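Local coordinates for protein tyrosyl-tRNA synthetase (Archaeoglobus fulgidus, PDB 2CYB) that probably catalyses the two-step attachment of tyrosine to tRNA(Tyr), activating the amino acid with ATP to Tyr-AMP before transferring it to the acceptor end, at residues L164-L169 with K182-A187; V268-K273 with G293-L298. One frame throughout, in Å; residues are numbered along the deposited sequence.

Contact 1 of 2, residues L164-L169 with K182-A187; sequences LDIAHL and KIHMLA. With TYR (tyrosine), chain C.
Ile-166 reaches from helix 154-168 to Ala-187 and His-184 on helix 181-190, and its side chain links the two helices through one methyl beside the tyrosine site. Its CB already points at the opposite helix. CG1 lies beside the backbone N and opposite the carbonyl carbon (chi1 -66°), and an extended chi2 of 168° carries CD1 outward to do the touching. That methyl sits 3.9 Å from Ala-187 CB, methyl against methyl, and 4.3 Å from His-184 CD2. The ring's ND1, across from CD2, is hydrogen-bonded to His-203 NE2, and it is CD2, a carbon, that meets the isoleucine. Tyr-36 and Pro-199 also pack on Ile-166. One residue earlier, Asp-165 turns to the substrate: its OD1 accepts a hydrogen bond from the hydroxyl OH of the bound tyrosine at 2.6 Å, while OD2 is held by Gln-116 NE2. Of these two neighbours on one helix, Asp-165 thus binds the ligand's hydroxyl, while Ile-166 packs against helix 181-190. A carboxylate oxygen accepting from the phenol OH is consistent with selection of tyrosine over phenylalanine, which has no hydroxyl to donate.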
ATOM      1  N   LEU A 164       8.087   9.943   2.641  1.00 25.83           N
ATOM      2  CA  LEU A 164       7.323  11.139   2.302  1.00 25.80           C
ATOM      3  C   LEU A 164       7.167  12.107   3.461  1.00 29.78           C
ATOM      4  O   LEU A 164       6.982  13.310   3.242  1.00 29.19           O
ATOM      5  CB  LEU A 164       5.945  10.767   1.756  1.00 24.40           C
ATOM      6  CG  LEU A 164       5.978  10.253   0.315  1.00 28.60           C
ATOM      7  CD1 LEU A 164       4.602   9.693  -0.064  1.00 25.88           C
ATOM      8  CD2 LEU A 164       6.396  11.400  -0.624  1.00 30.64           C
ATOM      9  N   ASP A 165       7.232  11.606   4.693  1.00 25.66           N
ATOM     10  CA  ASP A 165       7.113  12.494   5.849  1.00 28.75           C
ATOM     11  C   ASP A 165       8.261  13.498   5.837  1.00 28.03           C
ATOM     12  O   ASP A 165       8.084  14.650   6.215  1.00 28.05           O
ATOM     13  CB  ASP A 165       7.162  11.704   7.159  1.00 22.81           C
ATOM     14  CG  ASP A 165       5.921  10.888   7.388  1.00 28.15           C
ATOM     15  OD1 ASP A 165       6.012   9.894   8.132  1.00 27.08           O
ATOM     16  OD2 ASP A 165       4.854  11.246   6.837  1.00 29.50           O
ATOM     17  N   ILE A 166       9.437  13.051   5.400  1.00 27.56           N
ATOM     18  CA  ILE A 166      10.609  13.916   5.347  1.00 29.80           C
ATOM     19  C   ILE A 166      10.323  15.118   4.439  1.00 34.45           C
ATOM     20  O   ILE A 166      10.556  16.270   4.817  1.00 33.86           O
ATOM     21  CB  ILE A 166      11.843  13.146   4.813  1.00 27.05           C
ATOM     22  CG1 ILE A 166      12.244  12.052   5.814  1.00 28.99           C
ATOM     23  CG2 ILE A 166      13.003  14.107   4.588  1.00 28.59           C
ATOM     24  CD1 ILE A 166      13.252  11.066   5.267  1.00 29.66           C
ATOM     25  N   ALA A 167       9.792  14.845   3.254  1.00 32.13           N
ATOM     26  CA  ALA A 167       9.478  15.908   2.300  1.00 34.64           C
ATOM     27  C   ALA A 167       8.324  16.798   2.745  1.00 33.49           C
ATOM     28  O   ALA A 167       8.416  18.024   2.680  1.00 34.91           O
ATOM     29  CB  ALA A 167       9.158  15.307   0.945  1.00 31.78           C
ATOM     30  N   HIS A 168       7.233  16.190   3.195  1.00 32.17           N
ATOM     31  CA  HIS A 168       6.074  16.970   3.606  1.00 29.12           C
ATOM     32  C   HIS A 168       6.246  17.786   4.883  1.00 35.52           C
ATOM     33  O   HIS A 168       5.505  18.743   5.104  1.00 36.12           O
ATOM     34  CB  HIS A 168       4.844  16.065   3.689  1.00 33.23           C
ATOM     35  CG  HIS A 168       4.295  15.691   2.346  1.00 29.10           C
ATOM     36  ND1 HIS A 168       3.137  16.234   1.838  1.00 28.91           N
ATOM     37  CD2 HIS A 168       4.783  14.873   1.382  1.00 23.30           C
ATOM     38  CE1 HIS A 168       2.932  15.768   0.617  1.00 29.57           C
ATOM     39  NE2 HIS A 168       3.918  14.941   0.316  1.00 30.03           N
ATOM     40  N   LEU A 169       7.216  17.422   5.721  1.00 28.90           N
ATOM     41  CA  LEU A 169       7.467  18.178   6.943  1.00 34.61           C
ATOM     42  C   LEU A 169       8.596  19.192   6.708  1.00 34.92           C
ATOM     43  O   LEU A 169       9.025  19.890   7.633  1.00 33.67           O
ATOM     44  CB  LEU A 169       7.832  17.228   8.094  1.00 29.52           C
ATOM     45  CG  LEU A 169       6.708  16.299   8.572  1.00 31.33           C
ATOM     46  CD1 LEU A 169       7.278  15.247   9.522  1.00 36.55           C
ATOM     47  CD2 LEU A 169       5.614  17.106   9.256  1.00 35.81           C
ATOM     48  N   LYS A 182      17.731   1.672   5.824  1.00 25.96           N
ATOM     49  CA  LYS A 182      17.213   1.305   4.516  1.00 30.66           C
ATOM     50  C   LYS A 182      16.055   2.190   4.082  1.00 30.03           C
ATOM     51  O   LYS A 182      15.940   2.522   2.904  1.00 27.25           O
ATOM     52  CB  LYS A 182      16.797  -0.169   4.485  1.00 33.90           C
ATOM     53  CG  LYS A 182      17.986  -1.121   4.594  1.00 39.49           C
ATOM     54  CD  LYS A 182      17.702  -2.448   3.916  1.00 51.42           C
ATOM     55  CE  LYS A 182      18.918  -3.366   3.973  1.00 60.99           C
ATOM     56  NZ  LYS A 182      18.660  -4.702   3.358  1.00 69.44           N
ATOM     57  N   ILE A 183      15.195   2.565   5.024  1.00 27.91           N
ATOM     58  CA  ILE A 183      14.083   3.440   4.695  1.00 24.05           C
ATOM     59  C   ILE A 183      14.655   4.802   4.293  1.00 26.36           C
ATOM     60  O   ILE A 183      14.218   5.406   3.317  1.00 24.86           O
ATOM     61  CB  ILE A 183      13.110   3.585   5.887  1.00 26.54           C
ATOM     62  CG1 ILE A 183      12.368   2.261   6.106  1.00 24.47           C
ATOM     63  CG2 ILE A 183      12.118   4.714   5.618  1.00 28.49           C
ATOM     64  CD1 ILE A 183      11.458   2.246   7.344  1.00 26.94           C
ATOM     65  N   HIS A 184      15.659   5.276   5.024  1.00 26.11           N
ATOM     66  CA  HIS A 184      16.259   6.554   4.681  1.00 24.36           C
ATOM     67  C   HIS A 184      16.959   6.508   3.329  1.00 24.92           C
ATOM     68  O   HIS A 184      16.945   7.492   2.593  1.00 28.31           O
ATOM     69  CB  HIS A 184      17.230   7.008   5.774  1.00 23.35           C
ATOM     70  CG  HIS A 184      16.548   7.529   6.998  1.00 29.27           C
ATOM     71  ND1 HIS A 184      17.229   7.860   8.149  1.00 32.91           N
ATOM     72  CD2 HIS A 184      15.241   7.791   7.244  1.00 33.60           C
ATOM     73  CE1 HIS A 184      16.370   8.303   9.052  1.00 36.79           C
ATOM     74  NE2 HIS A 184      15.158   8.272   8.528  1.00 29.93           N
ATOM     75  N   MET A 185      17.570   5.380   2.979  1.00 25.66           N
ATOM     76  CA  MET A 185      18.220   5.318   1.672  1.00 30.38           C
ATOM     77  C   MET A 185      17.150   5.345   0.584  1.00 34.14           C
ATOM     78  O   MET A 185      17.335   5.956  -0.475  1.00 32.70           O
ATOM     79  CB  MET A 185      19.081   4.061   1.540  1.00 32.84           C
ATOM     80  CG  MET A 185      20.278   4.031   2.489  1.00 38.61           C
ATOM     81  SD  MET A 185      21.341   5.505   2.367  1.00 49.75           S
ATOM     82  CE  MET A 185      20.734   6.479   3.756  1.00 47.93           C
ATOM     83  N   LEU A 186      16.027   4.682   0.845  1.00 26.61           N
ATOM     84  CA  LEU A 186      14.935   4.668  -0.117  1.00 29.39           C
ATOM     85  C   LEU A 186      14.456   6.108  -0.329  1.00 28.50           C
ATOM     86  O   LEU A 186      14.158   6.513  -1.451  1.00 31.08           O
ATOM     87  CB  LEU A 186      13.791   3.787   0.406  1.00 30.21           C
ATOM     88  CG  LEU A 186      12.449   3.768  -0.336  1.00 36.28           C
ATOM     89  CD1 LEU A 186      12.648   3.374  -1.784  1.00 37.12           C
ATOM     90  CD2 LEU A 186      11.517   2.781   0.350  1.00 41.06           C
ATOM     91  N   ALA A 187      14.390   6.879   0.753  1.00 26.31           N
ATOM     92  CA  ALA A 187      13.962   8.271   0.671  1.00 29.53           C
ATOM     93  C   ALA A 187      14.948   9.066  -0.187  1.00 33.71           C
ATOM     94  O   ALA A 187      14.548   9.789  -1.107  1.00 30.92           O
ATOM     95  CB  ALA A 187      13.879   8.879   2.069  1.00 29.87           C
TER
HETATM   96  N   TYR C 401       9.985   3.903  11.559  1.00 23.64           N
HETATM   97  CA  TYR C 401      10.196   4.582  12.861  1.00 24.29           C
HETATM   98  C   TYR C 401      10.458   3.569  13.973  1.00 28.77           C
HETATM   99  O   TYR C 401      10.651   4.004  15.120  1.00 29.21           O
HETATM  100  CB  TYR C 401       8.971   5.442  13.189  1.00 27.15           C
HETATM  101  CG  TYR C 401       8.767   6.532  12.165  1.00 24.91           C
HETATM  102  CD1 TYR C 401       7.568   6.653  11.462  1.00 25.85           C
HETATM  103  CD2 TYR C 401       9.792   7.448  11.897  1.00 22.90           C
HETATM  104  CE1 TYR C 401       7.392   7.674  10.511  1.00 23.28           C
HETATM  105  CE2 TYR C 401       9.632   8.456  10.962  1.00 26.77           C
HETATM  106  CZ  TYR C 401       8.431   8.568  10.272  1.00 28.99           C
HETATM  107  OH  TYR C 401       8.280   9.586   9.364  1.00 25.54           O
HETATM  108  OXT TYR C 401      10.484   2.356  13.678  1.00 29.79           O

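Contact 2 of 2, residues V268-K273 with G293-L298; sequences VERDAK and GQLHPL
A beta-hairpin, strands 266-268 and 278-280, meets the linker between helices 283-292 and 297-319 where Val-268 and Arg-270 face Leu-295 and Gln-294. The buried part is apolar: Val-268 CG1 lies 3.9 Å from Leu-295 CD1, the two side chains running at a slant to one another. In the leucine, a chi1 of 176° sets CG anti to the backbone N, and chi2 then turns CD1 to the valine. Tyr-280 of the partner strand packs on both residues.

Farther along the hairpin loop, Arg-270 bends at chi3 (-64°) and presents NH1 to the linker. There NH1 makes a weak hydrogen bond to Gln-294 O, 2.9 Å long but bent to 128°, with the carbonyl oxygen at the edge of the guanidinium and in its plane. A water in that same plane accepts from NH1 at 3.1 Å and from His-296 N at 2.7 Å, giving the arginine a second, indirect grip. Its NE is bound to Gly-276 O within the hairpin loop.

His-296 caps the helix that follows: its ND1 accepts from Leu-298 N at 2.9 Å, almost straight and in the ring plane. An N-cap side chain accepting from the N2 amide is a typical helix-capping bond, here made by a histidine; proline is common at N1, which Pro-297 occupies, and the hairpin loop docks beside this helix start.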
ATOM      1  N   VAL A 268      31.126   9.030  40.733  1.00 30.66           N
ATOM      2  CA  VAL A 268      30.956   7.651  41.148  1.00 32.30           C
ATOM      3  C   VAL A 268      31.436   7.544  42.590  1.00 37.31           C
ATOM      4  O   VAL A 268      32.638   7.463  42.849  1.00 35.33           O
ATOM      5  CB  VAL A 268      31.780   6.708  40.261  1.00 30.75           C
ATOM      6  CG1 VAL A 268      31.613   5.272  40.717  1.00 31.19           C
ATOM      7  CG2 VAL A 268      31.343   6.861  38.813  1.00 31.42           C
ATOM      8  N   GLU A 269      30.501   7.567  43.531  1.00 33.07           N
ATOM      9  CA  GLU A 269      30.869   7.464  44.938  1.00 38.43           C
ATOM     10  C   GLU A 269      31.340   6.038  45.195  1.00 37.63           C
ATOM     11  O   GLU A 269      30.743   5.076  44.694  1.00 33.52           O
ATOM     12  CB  GLU A 269      29.671   7.794  45.833  1.00 39.19           C
ATOM     13  CG  GLU A 269      28.971   9.093  45.470  1.00 50.33           C
ATOM     14  CD  GLU A 269      28.005   9.571  46.541  1.00 55.76           C
ATOM     15  OE1 GLU A 269      27.351   8.727  47.187  1.00 55.98           O
ATOM     16  OE2 GLU A 269      27.891  10.801  46.728  1.00 62.39           O
ATOM     17  N   ARG A 270      32.417   5.898  45.961  1.00 35.61           N
ATOM     18  CA  ARG A 270      32.960   4.581  46.270  1.00 33.24           C
ATOM     19  C   ARG A 270      33.559   4.572  47.662  1.00 36.16           C
ATOM     20  O   ARG A 270      33.951   5.612  48.177  1.00 35.12           O
ATOM     21  CB  ARG A 270      34.076   4.200  45.295  1.00 34.21           C
ATOM     22  CG  ARG A 270      33.688   4.125  43.837  1.00 39.69           C
ATOM     23  CD  ARG A 270      34.862   3.627  43.003  1.00 40.89           C
ATOM     24  NE  ARG A 270      35.996   4.551  43.037  1.00 41.53           N
ATOM     25  CZ  ARG A 270      37.096   4.413  42.304  1.00 44.51           C
ATOM     26  NH1 ARG A 270      37.219   3.386  41.472  1.00 40.53           N
ATOM     27  NH2 ARG A 270      38.069   5.311  42.390  1.00 34.29           N
ATOM     28  N   ASP A 271      33.637   3.393  48.268  1.00 36.21           N
ATOM     29  CA  ASP A 271      34.251   3.288  49.586  1.00 41.54           C
ATOM     30  C   ASP A 271      35.731   3.570  49.371  1.00 42.06           C
ATOM     31  O   ASP A 271      36.255   3.372  48.269  1.00 39.43           O
ATOM     32  CB  ASP A 271      34.087   1.880  50.165  1.00 44.11           C
ATOM     33  CG  ASP A 271      32.658   1.556  50.521  1.00 47.20           C
ATOM     34  OD1 ASP A 271      31.895   2.492  50.844  1.00 48.75           O
ATOM     35  OD2 ASP A 271      32.302   0.357  50.499  1.00 51.54           O
ATOM     36  N   ALA A 272      36.405   4.030  50.418  1.00 47.21           N
ATOM     37  CA  ALA A 272      37.827   4.331  50.322  1.00 43.32           C
ATOM     38  C   ALA A 272      38.623   3.119  49.857  1.00 37.92           C
ATOM     39  O   ALA A 272      39.545   3.244  49.047  1.00 39.24           O
ATOM     40  CB  ALA A 272      38.349   4.809  51.669  1.00 46.61           C
ATOM     41  N   LYS A 273      38.262   1.946  50.365  1.00 36.72           N
ATOM     42  CA  LYS A 273      38.966   0.719  50.010  1.00 40.94           C
ATOM     43  C   LYS A 273      38.866   0.340  48.538  1.00 43.68           C
ATOM     44  O   LYS A 273      39.591  -0.539  48.074  1.00 40.64           O
ATOM     45  CB  LYS A 273      38.483  -0.454  50.871  1.00 37.51           C
ATOM     46  CG  LYS A 273      37.025  -0.841  50.679  1.00 43.19           C
ATOM     47  CD  LYS A 273      36.689  -2.071  51.503  1.00 36.58           C
ATOM     48  CE  LYS A 273      35.195  -2.348  51.529  1.00 48.52           C
ATOM     49  NZ  LYS A 273      34.460  -1.271  52.235  1.00 53.70           N
ATOM     50  N   GLY A 293      40.301  -1.555  34.733  1.00 46.34           N
ATOM     51  CA  GLY A 293      39.960  -2.215  35.978  1.00 44.39           C
ATOM     52  C   GLY A 293      39.982  -1.271  37.165  1.00 36.56           C
ATOM     53  O   GLY A 293      39.798  -1.702  38.299  1.00 38.66           O
ATOM     54  N   GLN A 294      40.215   0.014  36.912  1.00 36.49           N
ATOM     55  CA  GLN A 294      40.227   1.003  37.984  1.00 33.15           C
ATOM     56  C   GLN A 294      38.802   1.297  38.441  1.00 41.14           C
ATOM     57  O   GLN A 294      38.569   1.661  39.598  1.00 43.73           O
ATOM     58  CB  GLN A 294      40.898   2.296  37.522  1.00 37.74           C
ATOM     59  CG  GLN A 294      42.413   2.222  37.463  1.00 47.63           C
ATOM     60  CD  GLN A 294      43.023   1.783  38.782  1.00 52.64           C
ATOM     61  OE1 GLN A 294      43.260   0.595  39.008  1.00 58.84           O
ATOM     62  NE2 GLN A 294      43.261   2.741  39.668  1.00 50.33           N
ATOM     63  N   LEU A 295      37.852   1.158  37.522  1.00 35.25           N
ATOM     64  CA  LEU A 295      36.446   1.386  37.842  1.00 36.09           C
ATOM     65  C   LEU A 295      35.751   0.037  37.725  1.00 35.54           C
ATOM     66  O   LEU A 295      35.750  -0.588  36.665  1.00 34.28           O
ATOM     67  CB  LEU A 295      35.819   2.390  36.870  1.00 36.17           C
ATOM     68  CG  LEU A 295      34.318   2.645  37.032  1.00 32.70           C
ATOM     69  CD1 LEU A 295      34.015   3.196  38.415  1.00 34.38           C
ATOM     70  CD2 LEU A 295      33.864   3.622  35.959  1.00 33.81           C
ATOM     71  N   HIS A 296      35.162  -0.407  38.826  1.00 33.63           N
ATOM     72  CA  HIS A 296      34.495  -1.700  38.865  1.00 31.76           C
ATOM     73  C   HIS A 296      33.006  -1.581  38.565  1.00 27.87           C
ATOM     74  O   HIS A 296      32.363  -0.598  38.938  1.00 34.57           O
ATOM     75  CB  HIS A 296      34.700  -2.329  40.252  1.00 30.52           C
ATOM     76  CG  HIS A 296      34.255  -3.753  40.345  1.00 32.91           C
ATOM     77  ND1 HIS A 296      32.928  -4.127  40.283  1.00 36.12           N
ATOM     78  CD2 HIS A 296      34.964  -4.902  40.458  1.00 35.97           C
ATOM     79  CE1 HIS A 296      32.841  -5.442  40.351  1.00 35.07           C
ATOM     80  NE2 HIS A 296      34.062  -5.937  40.457  1.00 37.42           N
ATOM     81  N   PRO A 297      32.443  -2.585  37.874  1.00 34.29           N
ATOM     82  CA  PRO A 297      31.030  -2.640  37.504  1.00 32.89           C
ATOM     83  C   PRO A 297      30.071  -2.309  38.650  1.00 34.88           C
ATOM     84  O   PRO A 297      29.096  -1.583  38.461  1.00 36.45           O
ATOM     85  CB  PRO A 297      30.871  -4.074  37.022  1.00 34.68           C
ATOM     86  CG  PRO A 297      32.148  -4.310  36.328  1.00 36.71           C
ATOM     87  CD  PRO A 297      33.168  -3.730  37.290  1.00 33.05           C
ATOM     88  N   LEU A 298      30.352  -2.826  39.844  1.00 33.19           N
ATOM     89  CA  LEU A 298      29.472  -2.578  40.981  1.00 26.66           C
ATOM     90  C   LEU A 298      29.352  -1.116  41.363  1.00 30.67           C
ATOM     91  O   LEU A 298      28.266  -0.643  41.700  1.00 31.02           O
ATOM     92  CB  LEU A 298      29.922  -3.409  42.187  1.00 29.39           C
ATOM     93  CG  LEU A 298      29.772  -4.920  41.978  1.00 38.24           C
ATOM     94  CD1 LEU A 298      30.436  -5.676  43.116  1.00 37.81           C
ATOM     95  CD2 LEU A 298      28.293  -5.273  41.884  1.00 36.73           C
TER
HETATM   96  O   HOH W   1      35.540   0.781  41.268  1.00 34.84           O

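Contact 1 and contact 2 follow one another along the chain, the first closing before the second opens, and they lie on opposite sides of its centre. Their centres are 46 Å apart and their nearest atoms about 32 Å, so neither touches the other. The centre of contact 1 is about 16 Å, and that of contact 2 about 30 Å, from the centre of the chain. Contact 1 sits at the tyrosine pocket of the Rossmann-type fold, to which its Asp-165 belongs and where Tyr-36, Tyr-158, Gln-162 and Gln-180 also hydrogen-bond the ligand. Contact 2 lies away from the annotated sites. Together they illustrate two scales of packing: helix on helix beside a substrate, and hairpin on interhelical linker in the periphery.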